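Long-range contacts in acetylene hydratase (Pelobacter acetylenicus, PDB 2E7Z), which catalyses the hydration of acetylene to acetaldehyde, using a tungsten-bis(molybdopterin guanine dinucleotide) cofactor and a [4Fe-4S] cluster: residues 120-125 with 337-343; 130-136 with 385-391; 349-353 with 403-407. All coordinates share one frame; numbering follows the deposited sequence. Where two conformers were deposited one is given.

Contact 1. Residues 120-125 with 337-343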
loop_
_atom_site.group_PDB
_atom_site.type_symbol
_atom_site.label_atom_id
_atom_site.label_comp_id
_atom_site.label_asym_id
_atom_site.label_seq_id
_atom_site.Cartn_x
_atom_site.Cartn_y
_atom_site.Cartn_z
ATOM N N ARG A 120 -16.230 2.820 -6.323
ATOM C CA ARG A 120 -16.190 4.261 -6.604
ATOM C C ARG A 120 -17.401 4.668 -7.463
ATOM O O ARG A 120 -17.877 5.787 -7.355
ATOM C CB ARG A 120 -14.892 4.709 -7.284
ATOM C CG ARG A 120 -13.675 4.543 -6.391
ATOM C CD ARG A 120 -13.681 5.404 -5.122
ATOM N NE ARG A 120 -13.604 6.868 -5.287
ATOM C CZ ARG A 120 -12.456 7.529 -5.378
ATOM N NH1 ARG A 120 -11.288 6.895 -5.482
ATOM N NH2 ARG A 120 -12.515 8.860 -5.470
ATOM N N ARG A 121 -17.904 3.742 -8.300
ATOM C CA ARG A 121 -19.139 3.988 -9.044
ATOM C C ARG A 121 -20.254 4.409 -8.092
ATOM O O ARG A 121 -20.916 5.438 -8.270
ATOM C CB ARG A 121 -19.498 2.770 -9.868
ATOM C CG ARG A 121 -20.690 2.915 -10.811
ATOM C CD ARG A 121 -20.878 1.585 -11.510
ATOM N NE ARG A 121 -21.925 1.604 -12.537
ATOM C CZ ARG A 121 -21.712 1.854 -13.837
ATOM N NH1 ARG A 121 -20.476 2.125 -14.284
ATOM N NH2 ARG A 121 -22.743 1.852 -14.699
ATOM N N PHE A 122 -20.465 3.598 -7.063
ATOM C CA PHE A 122 -21.458 3.898 -6.049
ATOM C C PHE A 122 -21.213 5.232 -5.362
ATOM O O PHE A 122 -22.130 6.060 -5.247
ATOM C CB PHE A 122 -21.459 2.754 -5.006
ATOM C CG PHE A 122 -22.284 3.028 -3.785
ATOM C CD1 PHE A 122 -23.671 2.936 -3.837
ATOM C CD2 PHE A 122 -21.684 3.339 -2.576
ATOM C CE1 PHE A 122 -24.446 3.221 -2.736
ATOM C CE2 PHE A 122 -22.457 3.586 -1.437
ATOM C CZ PHE A 122 -23.839 3.534 -1.529
ATOM N N MET A 123 -19.973 5.465 -4.919
ATOM C CA MET A 123 -19.674 6.713 -4.238
ATOM C C MET A 123 -19.891 7.913 -5.167
ATOM O O MET A 123 -20.399 8.941 -4.721
ATOM C CB MET A 123 -18.239 6.736 -3.724
ATOM C CG MET A 123 -18.013 5.696 -2.622
ATOM S SD MET A 123 -16.337 5.863 -1.918
ATOM C CE MET A 123 -16.545 7.378 -0.937
ATOM N N ASN A 124 -19.516 7.771 -6.440
ATOM C CA ASN A 124 -19.616 8.891 -7.397
ATOM C C ASN A 124 -21.050 9.206 -7.737
ATOM O O ASN A 124 -21.389 10.369 -7.907
ATOM C CB ASN A 124 -18.750 8.581 -8.617
ATOM C CG ASN A 124 -17.262 8.714 -8.298
ATOM O OD1 ASN A 124 -16.892 9.434 -7.365
ATOM N ND2 ASN A 124 -16.408 8.049 -9.079
ATOM N N LEU A 125 -21.901 8.182 -7.748
ATOM C CA LEU A 125 -23.328 8.395 -7.938
ATOM C C LEU A 125 -23.979 8.992 -6.694
ATOM O O LEU A 125 -24.886 9.814 -6.811
ATOM C CB LEU A 125 -24.037 7.088 -8.331
ATOM C CG LEU A 125 -23.636 6.591 -9.719
ATOM C CD1 LEU A 125 -23.984 5.152 -9.913
ATOM C CD2 LEU A 125 -24.355 7.433 -10.802
ATOM N N ILE A 337 -15.597 2.041 -15.313
ATOM C CA ILE A 337 -16.676 1.514 -14.455
ATOM C C ILE A 337 -16.882 2.445 -13.248
ATOM O O ILE A 337 -18.005 2.659 -12.808
ATOM C CB ILE A 337 -16.406 0.024 -14.048
ATOM C CG1 ILE A 337 -16.465 -0.817 -15.322
ATOM C CG2 ILE A 337 -17.436 -0.462 -13.017
ATOM C CD1 ILE A 337 -15.954 -2.241 -15.167
ATOM N N GLN A 338 -15.800 3.028 -12.753
ATOM C CA GLN A 338 -15.871 3.915 -11.580
ATOM C C GLN A 338 -16.649 5.229 -11.810
ATOM O O GLN A 338 -17.072 5.845 -10.846
ATOM C CB GLN A 338 -14.475 4.232 -11.057
ATOM C CG GLN A 338 -13.779 3.018 -10.489
ATOM C CD GLN A 338 -12.374 3.291 -10.003
ATOM O OE1 GLN A 338 -11.664 4.111 -10.616
ATOM N NE2 GLN A 338 -11.926 2.593 -8.928
ATOM N N MET A 339 -16.800 5.676 -13.069
ATOM C CA MET A 339 -17.651 6.848 -13.395
ATOM C C MET A 339 -17.249 8.058 -12.591
ATOM O O MET A 339 -18.109 8.777 -12.068
ATOM C CB MET A 339 -19.120 6.515 -13.141
ATOM C CG MET A 339 -19.679 5.604 -14.180
ATOM S SD MET A 339 -21.442 5.231 -13.931
ATOM C CE MET A 339 -22.189 6.874 -13.856
ATOM N N HIS A 340 -15.940 8.331 -12.539
ATOM C CA HIS A 340 -15.466 9.599 -11.969
ATOM C C HIS A 340 -16.045 10.843 -12.633
ATOM O O HIS A 340 -16.231 11.854 -11.972
ATOM C CB HIS A 340 -13.945 9.660 -12.018
ATOM C CG HIS A 340 -13.298 8.576 -11.219
ATOM N ND1 HIS A 340 -13.305 8.561 -9.840
ATOM C CD2 HIS A 340 -12.641 7.459 -11.613
ATOM C CE1 HIS A 340 -12.673 7.476 -9.415
ATOM N NE2 HIS A 340 -12.247 6.793 -10.468
ATOM N N GLU A 341 -16.368 10.744 -13.906
ATOM C CA GLU A 341 -16.900 11.952 -14.531
ATOM C C GLU A 341 -18.265 12.315 -13.968
ATOM O O GLU A 341 -18.590 13.513 -13.927
ATOM C CB GLU A 341 -16.883 11.900 -16.061
ATOM C CG GLU A 341 -17.270 13.223 -16.697
ATOM C CD GLU A 341 -16.201 14.290 -16.563
ATOM O OE1 GLU A 341 -15.099 14.086 -17.094
ATOM O OE2 GLU A 341 -16.480 15.359 -15.974
ATOM N N ALA A 342 -19.025 11.340 -13.476
ATOM C CA ALA A 342 -20.326 11.584 -12.903
ATOM C C ALA A 342 -20.315 12.381 -11.613
ATOM O O ALA A 342 -21.324 12.996 -11.290
ATOM C CB ALA A 342 -21.087 10.294 -12.695
ATOM N N LEU A 343 -19.219 12.325 -10.856
ATOM C CA LEU A 343 -19.155 13.079 -9.605
ATOM C C LEU A 343 -19.020 14.573 -9.925
ATOM O O LEU A 343 -18.076 14.975 -10.613
ATOM C CB LEU A 343 -17.955 12.661 -8.800
ATOM C CG LEU A 343 -17.767 13.283 -7.417
ATOM C CD1 LEU A 343 -18.914 12.902 -6.492
ATOM C CD2 LEU A 343 -16.454 12.833 -6.847
HETATM O O HOH W 1 -13.890 1.139 -7.157
HETATM O O HOH W 2 -23.140 11.975 -9.348
#
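Arg121 lies along the carbonyl group of Ile337 and under the sulfur of Met339, touching the turn with almost every atom of its side chain. CG stands anti to the backbone N (chi1 -174°), and the chain runs extended as far as NE. Arg121 CB starts 3.3 Å from Ile337 O, and CG and CD stay close to that same oxygen. NE turns to another partner, the carbonyl O of His507. At CZ the sulfur covers one face of the guanidinium, with Met339 SD 3.4 Å from Arg121 CZ and displaced toward the rim. Arg121 NH2 also lies near the sulfur, 3.7 Å from Met339 SD. Arg121 NH1 donates to Ile337 O at 2.9 Å, an approach that uses a carbonyl lone pair, lies in the guanidinium plane and is fairly straight (160°). A leucine here would probably leave Ile337 O without this donor and Met339 SD without the flat group beneath it.

One helical turn on, Asn124 ND2 donates to Gln338 O at 2.9 Å, coming from above the carbonyl plane, while Arg121 CA makes a C-H...O contact with the same oxygen. The other branch of the amide, Asn124 OD1, rests 3.5 Å from Leu343 CD2. His340 NE2 donates to Gln338 OE1 at 2.7 Å, which helps hold the imidazole in place within the turn, and its ND1 bonds to Tyr362 OH. The edge of this ring points at a face of the Arg120 guanidinium, the planes 84° apart; that arginine gives its NH1 and NH2 to the carbonyls of Ala386 and Phe387.

The turn joins helix 334-337 to helix 345-350 and covers one side of helix 118-126. Phe122, directed away from it, packs on helix 491-501, and Trp131 of strand 131-132 adjoins Arg120 and Met123.

Contact 2. Residues 130-136 with 385-391. With MGD (2-amino-5,6-dimercapto-7-methyl-3,7,8a,9-tetrahydro-8-oxa-1,3,9,10-tetraaza-anthracen-4-one guanosine dinucleotide), chain E.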
loop_
_atom_site.group_PDB
_atom_site.type_symbol
_atom_site.label_atom_id
_atom_site.label_comp_id
_atom_site.label_asym_id
_atom_site.label_seq_id
_atom_site.Cartn_x
_atom_site.Cartn_y
_atom_site.Cartn_z
ATOM N N ASN A 130 -15.092 11.101 -0.695
ATOM C CA ASN A 130 -14.240 10.794 0.461
ATOM C C ASN A 130 -13.823 9.323 0.631
ATOM O O ASN A 130 -14.136 8.668 1.630
ATOM C CB ASN A 130 -14.827 11.426 1.711
ATOM C CG ASN A 130 -14.710 12.955 1.678
ATOM O OD1 ASN A 130 -15.667 13.676 2.024
ATOM N ND2 ASN A 130 -13.581 13.446 1.184
ATOM N N TRP A 131 -13.133 8.837 -0.395
ATOM C CA TRP A 131 -12.537 7.514 -0.421
ATOM C C TRP A 131 -11.072 7.602 -0.067
ATOM O O TRP A 131 -10.355 8.479 -0.644
ATOM C CB TRP A 131 -12.654 6.927 -1.828
ATOM C CG TRP A 131 -12.135 5.530 -1.935
ATOM C CD1 TRP A 131 -12.875 4.404 -1.757
ATOM C CD2 TRP A 131 -10.805 5.104 -2.280
ATOM N NE1 TRP A 131 -12.075 3.292 -1.930
ATOM C CE2 TRP A 131 -10.813 3.691 -2.279
ATOM C CE3 TRP A 131 -9.617 5.775 -2.619
ATOM C CZ2 TRP A 131 -9.687 2.924 -2.580
ATOM C CZ3 TRP A 131 -8.472 5.006 -2.916
ATOM C CH2 TRP A 131 -8.527 3.587 -2.912
ATOM N N THR A 132 -10.610 6.728 0.826
ATOM C CA THR A 132 -9.194 6.623 1.042
ATOM C C THR A 132 -8.860 5.149 1.239
ATOM O O THR A 132 -9.750 4.284 1.178
ATOM C CB THR A 132 -8.678 7.520 2.186
ATOM O OG1 THR A 132 -7.256 7.622 2.079
ATOM C CG2 THR A 132 -9.025 6.984 3.550
ATOM N N SER A 133 -7.585 4.868 1.448
ATOM C CA SER A 133 -7.141 3.498 1.499
ATOM C C SER A 133 -5.802 3.484 2.200
ATOM O O SER A 133 -5.027 4.444 2.112
ATOM C CB SER A 133 -7.018 2.949 0.068
ATOM O OG SER A 133 -6.522 1.614 0.058
ATOM N N ALA A 134 -5.495 2.375 2.863
ATOM C CA ALA A 134 -4.231 2.296 3.564
ATOM C C ALA A 134 -3.082 2.397 2.578
ATOM O O ALA A 134 -1.947 2.712 2.955
ATOM C CB ALA A 134 -4.188 1.012 4.373
ATOM N N MET A 135 -3.378 2.133 1.307
ATOM C CA MET A 135 -2.383 2.277 0.244
ATOM C C MET A 135 -2.053 3.742 -0.100
ATOM O O MET A 135 -1.212 4.028 -0.969
ATOM C CB MET A 135 -2.788 1.486 -1.017
ATOM C CG MET A 135 -3.773 2.175 -1.959
ATOM S SD MET A 135 -4.242 1.006 -3.310
ATOM C CE MET A 135 -2.701 0.818 -4.271
ATOM N N TYR A 136 -2.660 4.667 0.643
ATOM C CA TYR A 136 -2.229 6.060 0.605
ATOM C C TYR A 136 -0.745 6.204 0.934
ATOM O O TYR A 136 -0.118 7.187 0.511
ATOM C CB TYR A 136 -3.056 6.892 1.577
ATOM C CG TYR A 136 -3.052 8.385 1.322
ATOM C CD1 TYR A 136 -2.086 9.198 1.902
ATOM C CD2 TYR A 136 -4.023 8.970 0.508
ATOM C CE1 TYR A 136 -2.084 10.569 1.665
ATOM C CE2 TYR A 136 -4.044 10.353 0.265
ATOM C CZ TYR A 136 -3.071 11.149 0.867
ATOM O OH TYR A 136 -3.099 12.518 0.692
ATOM N N GLY A 385 -4.274 3.175 -7.079
ATOM C CA GLY A 385 -5.277 3.752 -6.156
ATOM C C GLY A 385 -5.166 5.239 -6.379
ATOM O O GLY A 385 -4.047 5.752 -6.400
ATOM N N ALA A 386 -6.286 5.928 -6.616
ATOM C CA ALA A 386 -6.204 7.316 -7.044
ATOM C C ALA A 386 -7.415 8.109 -6.656
ATOM O O ALA A 386 -8.498 7.570 -6.386
ATOM C CB ALA A 386 -6.000 7.396 -8.582
ATOM N N PHE A 387 -7.211 9.421 -6.670
ATOM C CA PHE A 387 -8.260 10.421 -6.398
ATOM C C PHE A 387 -8.726 10.182 -4.970
ATOM O O PHE A 387 -9.844 9.716 -4.689
ATOM C CB PHE A 387 -9.392 10.374 -7.428
ATOM C CG PHE A 387 -8.896 10.192 -8.843
ATOM C CD1 PHE A 387 -7.984 11.086 -9.385
ATOM C CD2 PHE A 387 -9.325 9.142 -9.643
ATOM C CE1 PHE A 387 -7.488 10.927 -10.671
ATOM C CE2 PHE A 387 -8.849 9.000 -10.971
ATOM C CZ PHE A 387 -7.920 9.903 -11.466
ATOM N N MET A 388 -7.821 10.470 -4.050
ATOM C CA MET A 388 -7.976 10.007 -2.672
ATOM C C MET A 388 -8.068 11.134 -1.678
ATOM O O MET A 388 -7.333 12.142 -1.734
ATOM C CB MET A 388 -6.787 9.115 -2.278
ATOM C CG MET A 388 -6.475 8.006 -3.278
ATOM S SD MET A 388 -5.185 6.872 -2.707
ATOM C CE MET A 388 -3.682 7.815 -3.091
ATOM N N ALA A 389 -8.924 10.917 -0.685
ATOM C CA ALA A 389 -8.933 11.785 0.472
ATOM C C ALA A 389 -7.681 11.543 1.292
ATOM O O ALA A 389 -7.232 10.408 1.458
ATOM C CB ALA A 389 -10.190 11.521 1.334
ATOM N N ASN A 390 -7.148 12.599 1.881
ATOM C CA ASN A 390 -6.000 12.496 2.750
ATOM C C ASN A 390 -6.487 11.870 4.071
ATOM O O ASN A 390 -7.461 12.342 4.644
ATOM C CB ASN A 390 -5.445 13.881 3.046
ATOM C CG ASN A 390 -4.269 13.849 3.987
ATOM O OD1 ASN A 390 -4.443 14.106 5.165
ATOM N ND2 ASN A 390 -3.059 13.552 3.469
ATOM N N PRO A 391 -5.842 10.790 4.551
ATOM C CA PRO A 391 -6.356 10.159 5.790
ATOM C C PRO A 391 -6.412 11.073 7.006
ATOM O O PRO A 391 -7.380 11.023 7.768
ATOM C CB PRO A 391 -5.359 8.996 6.020
ATOM C CG PRO A 391 -4.920 8.667 4.594
ATOM C CD PRO A 391 -4.717 10.023 4.001
HETATM P PB MGD E . -5.055 -4.241 7.499
HETATM O O1B MGD E . -5.027 -2.846 8.073
HETATM O O2B MGD E . -4.481 -5.373 8.268
HETATM O O3B MGD E . -4.340 -4.295 6.064
HETATM O O3A MGD E . -3.548 -2.315 4.737
HETATM P PA MGD E . -4.629 -3.512 4.692
HETATM O O1A MGD E . -4.319 -4.505 3.612
HETATM O O2A MGD E . -5.968 -2.839 4.729
HETATM O "O5'" MGD E . -6.606 -4.548 7.179
HETATM C "C5'" MGD E . -6.930 -5.585 6.269
HETATM C "C4'" MGD E . -8.258 -6.153 6.731
HETATM O "O4'" MGD E . -8.755 -6.982 5.669
HETATM C "C3'" MGD E . -8.139 -7.107 7.915
HETATM O "O3'" MGD E . -9.000 -6.646 8.970
HETATM C "C2'" MGD E . -8.557 -8.500 7.400
HETATM O "O2'" MGD E . -9.268 -9.340 8.331
HETATM C "C1'" MGD E . -9.440 -8.120 6.241
HETATM N N9 MGD E . -9.523 -9.087 5.136
HETATM C C8 MGD E . -8.523 -9.845 4.621
HETATM N N7 MGD E . -8.948 -10.533 3.549
HETATM C C5 MGD E . -10.226 -10.154 3.328
HETATM C C6 MGD E . -11.272 -10.472 2.371
HETATM O O6 MGD E . -11.075 -11.278 1.438
HETATM N N1 MGD E . -12.437 -9.820 2.526
HETATM C C2 MGD E . -12.731 -8.997 3.527
HETATM N N2 MGD E . -13.959 -8.405 3.560
HETATM N N3 MGD E . -11.825 -8.668 4.443
HETATM C C4 MGD E . -10.592 -9.210 4.367
HETATM C C10 MGD E . -2.232 -2.589 4.254
HETATM C C11 MGD E . -1.552 -1.250 4.064
HETATM O O11 MGD E . -1.389 -0.711 5.374
HETATM C C12 MGD E . -0.217 -1.437 3.385
HETATM S S12 MGD E . -0.172 -2.308 1.914
HETATM C C13 MGD E . 0.898 -0.882 3.890
HETATM S S13 MGD E . 2.438 -1.175 3.223
HETATM C C14 MGD E . 0.889 0.017 5.087
HETATM N N15 MGD E . 1.499 -0.609 6.250
HETATM C C16 MGD E . 1.407 0.136 7.389
HETATM C C17 MGD E . 2.412 0.136 8.460
HETATM O O17 MGD E . 3.445 -0.564 8.362
HETATM N N18 MGD E . 2.185 0.922 9.532
HETATM C C19 MGD E . 1.084 1.703 9.665
HETATM N N19 MGD E . 0.910 2.461 10.768
HETATM N N20 MGD E . 0.119 1.725 8.736
HETATM C C21 MGD E . 0.235 1.001 7.616
HETATM N N22 MGD E . -0.723 1.063 6.688
HETATM C C23 MGD E . -0.557 0.444 5.390
HETATM O O HOH W 3 -5.177 13.633 -0.593
#
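Tyr136 turns one ring face to Pro391, whose CD stands 3.4 Å from the Tyr136 ring centroid and only 7° off the normal, a CH-pi contact. At the edge of the same ring lie Met388 CB and a water that links Tyr136 OH to Met388 O. Trp131 also meets Met388 with its edge, its CZ3 3.6 Å from Met388 CG. Thus Met388 fills the gap between the two aromatic side chains, and its sulfur makes a Met-aromatic contact with each, edge-on to Trp131 and oblique to Tyr136. Asn390 ND2 donates to Tyr136 OH at 3.0 Å, the ring and amide planes nearly perpendicular (83°); Gln711 O also bonds to the hydroxyl, helping to fix this buried group.

The backbones join where Ala389 N donates to Trp131 O at 2.8 Å, and Thr132 OG1 reaches Ala389 O at 2.9 Å. Ala134 CB comes within 3.4 Å of O3A of the molybdopterin guanine dinucleotide, so the contact adjoins the cofactor pocket. Asn390 is the N-cap of helix 391-400. Strand 131-132 is an outermost strand of the seven-stranded mixed sheet, beside strand 103-107, and residues 385-391 run past it.

Contact 3. Residues 349-353 with 403-407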
loop_
_atom_site.group_PDB
_atom_site.type_symbol
_atom_site.label_atom_id
_atom_site.label_comp_id
_atom_site.label_asym_id
_atom_site.label_seq_id
_atom_site.Cartn_x
_atom_site.Cartn_y
_atom_site.Cartn_z
ATOM N N LYS A 349 -14.187 19.004 -5.564
ATOM C CA LYS A 349 -13.473 20.051 -4.843
ATOM C C LYS A 349 -13.513 19.906 -3.321
ATOM O O LYS A 349 -12.586 20.356 -2.638
ATOM C CB LYS A 349 -13.978 21.447 -5.304
ATOM C CG LYS A 349 -13.570 21.823 -6.717
ATOM C CD LYS A 349 -14.211 23.162 -7.154
ATOM C CE LYS A 349 -15.536 22.934 -7.885
ATOM N NZ LYS A 349 -16.361 24.164 -8.076
ATOM N N LEU A 350 -14.547 19.236 -2.801
ATOM C CA LEU A 350 -14.718 19.088 -1.355
ATOM C C LEU A 350 -13.850 17.981 -0.797
ATOM O O LEU A 350 -13.722 17.854 0.426
ATOM C CB LEU A 350 -16.159 18.722 -0.980
ATOM C CG LEU A 350 -17.224 19.830 -1.093
ATOM C CD1 LEU A 350 -18.613 19.266 -0.795
ATOM C CD2 LEU A 350 -16.911 21.010 -0.197
ATOM N N GLN A 351 -13.294 17.143 -1.670
ATOM C CA GLN A 351 -12.550 15.970 -1.212
ATOM C C GLN A 351 -11.628 16.342 -0.070
ATOM O O GLN A 351 -10.809 17.245 -0.199
ATOM C CB GLN A 351 -11.756 15.378 -2.362
ATOM C CG GLN A 351 -11.167 13.982 -2.019
ATOM C CD GLN A 351 -10.659 13.308 -3.272
ATOM O OE1 GLN A 351 -9.919 13.918 -4.051
ATOM N NE2 GLN A 351 -11.061 12.072 -3.495
ATOM N N LEU A 352 -11.695 15.603 1.041
ATOM C CA LEU A 352 -10.901 16.022 2.180
ATOM C C LEU A 352 -9.430 15.840 1.917
ATOM O O LEU A 352 -8.997 14.799 1.433
ATOM C CB LEU A 352 -11.333 15.198 3.399
ATOM C CG LEU A 352 -12.716 15.648 3.897
ATOM C CD1 LEU A 352 -13.395 14.597 4.754
ATOM C CD2 LEU A 352 -12.616 16.920 4.695
ATOM N N GLY A 353 -8.639 16.866 2.233
ATOM C CA GLY A 353 -7.259 16.935 1.781
ATOM C C GLY A 353 -7.041 18.013 0.734
ATOM O O GLY A 353 -5.924 18.508 0.589
ATOM N N PRO A 403 -13.168 20.354 8.060
ATOM C CA PRO A 403 -13.936 21.547 7.611
ATOM C C PRO A 403 -15.437 21.289 7.506
ATOM O O PRO A 403 -16.227 22.245 7.432
ATOM C CB PRO A 403 -13.363 21.814 6.209
ATOM C CG PRO A 403 -12.890 20.450 5.748
ATOM C CD PRO A 403 -12.335 19.785 6.987
ATOM N N TYR A 404 -15.838 20.017 7.500
ATOM C CA TYR A 404 -17.243 19.669 7.522
ATOM C C TYR A 404 -17.388 18.274 8.084
ATOM O O TYR A 404 -16.398 17.530 8.141
ATOM C CB TYR A 404 -17.871 19.751 6.121
ATOM C CG TYR A 404 -17.202 18.913 5.036
ATOM C CD1 TYR A 404 -17.450 17.545 4.934
ATOM C CD2 TYR A 404 -16.369 19.512 4.092
ATOM C CE1 TYR A 404 -16.857 16.778 3.948
ATOM C CE2 TYR A 404 -15.768 18.761 3.092
ATOM C CZ TYR A 404 -16.025 17.379 3.037
ATOM O OH TYR A 404 -15.481 16.602 2.028
ATOM N N PRO A 405 -18.607 17.941 8.538
ATOM C CA PRO A 405 -18.742 16.628 9.161
ATOM C C PRO A 405 -18.701 15.436 8.231
ATOM O O PRO A 405 -19.284 15.448 7.165
ATOM C CB PRO A 405 -20.122 16.688 9.838
ATOM C CG PRO A 405 -20.589 18.086 9.746
ATOM C CD PRO A 405 -19.812 18.773 8.684
ATOM N N VAL A 406 -18.018 14.393 8.685
ATOM C CA VAL A 406 -18.122 13.054 8.098
ATOM C C VAL A 406 -18.758 12.196 9.193
ATOM O O VAL A 406 -18.284 12.211 10.338
ATOM C CB VAL A 406 -16.751 12.503 7.706
ATOM C CG1 VAL A 406 -16.821 11.003 7.355
ATOM C CG2 VAL A 406 -16.195 13.305 6.543
ATOM N N LYS A 407 -19.869 11.536 8.867
ATOM C CA LYS A 407 -20.717 10.903 9.864
ATOM C C LYS A 407 -21.080 9.481 9.526
ATOM O O LYS A 407 -21.646 8.814 10.388
ATOM C CB LYS A 407 -22.005 11.731 10.065
ATOM C CG LYS A 407 -21.713 13.048 10.788
ATOM C CD LYS A 407 -21.405 12.824 12.265
ATOM C CE LYS A 407 -21.167 14.159 12.944
ATOM N NZ LYS A 407 -20.911 13.905 14.360
#
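Leu350, Leu352 and Tyr404 bring together two backbones that stay well apart: the closest CA atoms, those of Leu352 and Pro403, are 8.3 Å from each other. Residues 349-353 leave helix 345-350 and become extended at Gln351 and Leu352, before Gly353 takes a positive phi that suits glycine. Residues 403-407 form no regular structure; a cis peptide bond precedes Pro403, and the chain is extended from Tyr404 through Val406.

Side chains span the gap. Tyr404 has its CG between the backbone N and the carbonyl carbon (chi1 56°), and its ring extends across to the other segment. Tyr404 OH comes to 2.7 Å from Leu350 O, which sits at the ring edge in its plane, and Leu350 CB touches the ring, 4.1 Å from Tyr404 CE2. Leu352 arrives from the opposite direction and lays a methyl over the ring face, with CD2 4.2 Å from the Tyr404 centroid. That methyl also touches the proline, Leu352 CD2 being 3.7 Å from Pro403 CD. The second branch of the leucine goes elsewhere, Leu352 CD1 passing Val406 CG2 at 3.6 Å.

Helix 391-400 supplies the next layer: Ala393, Leu394 and Ala397 pack on Leu352, and Met398 packs on Val406. Pro405 rests on Tyr98 of helix 80-98, and residues 403-407 lead directly into strand 408-412 of the mixed sheet.

Overall arrangement
The centres of contacts 1 and 2 are about 15 Å apart, those of contacts 2 and 3 about 13 Å, and those of contacts 1 and 3 about 17 Å. Along the chain contact 1 closes before contact 3 opens, whereas contact 2 alternates with both. Helix 118-126 of contact 1 leads into strand 131-132 of contact 2, an outermost strand of the mixed sheet. Residues 385-391 connect the set: they bind Arg120 of contact 1 and pair with contact 3 through Asn390 N and Leu352 O, 2.9 Å apart. Segments distant in sequence are thereby joined within the molybdopterin oxidoreductase region of the chain, with contact 2 nearest the cofactor.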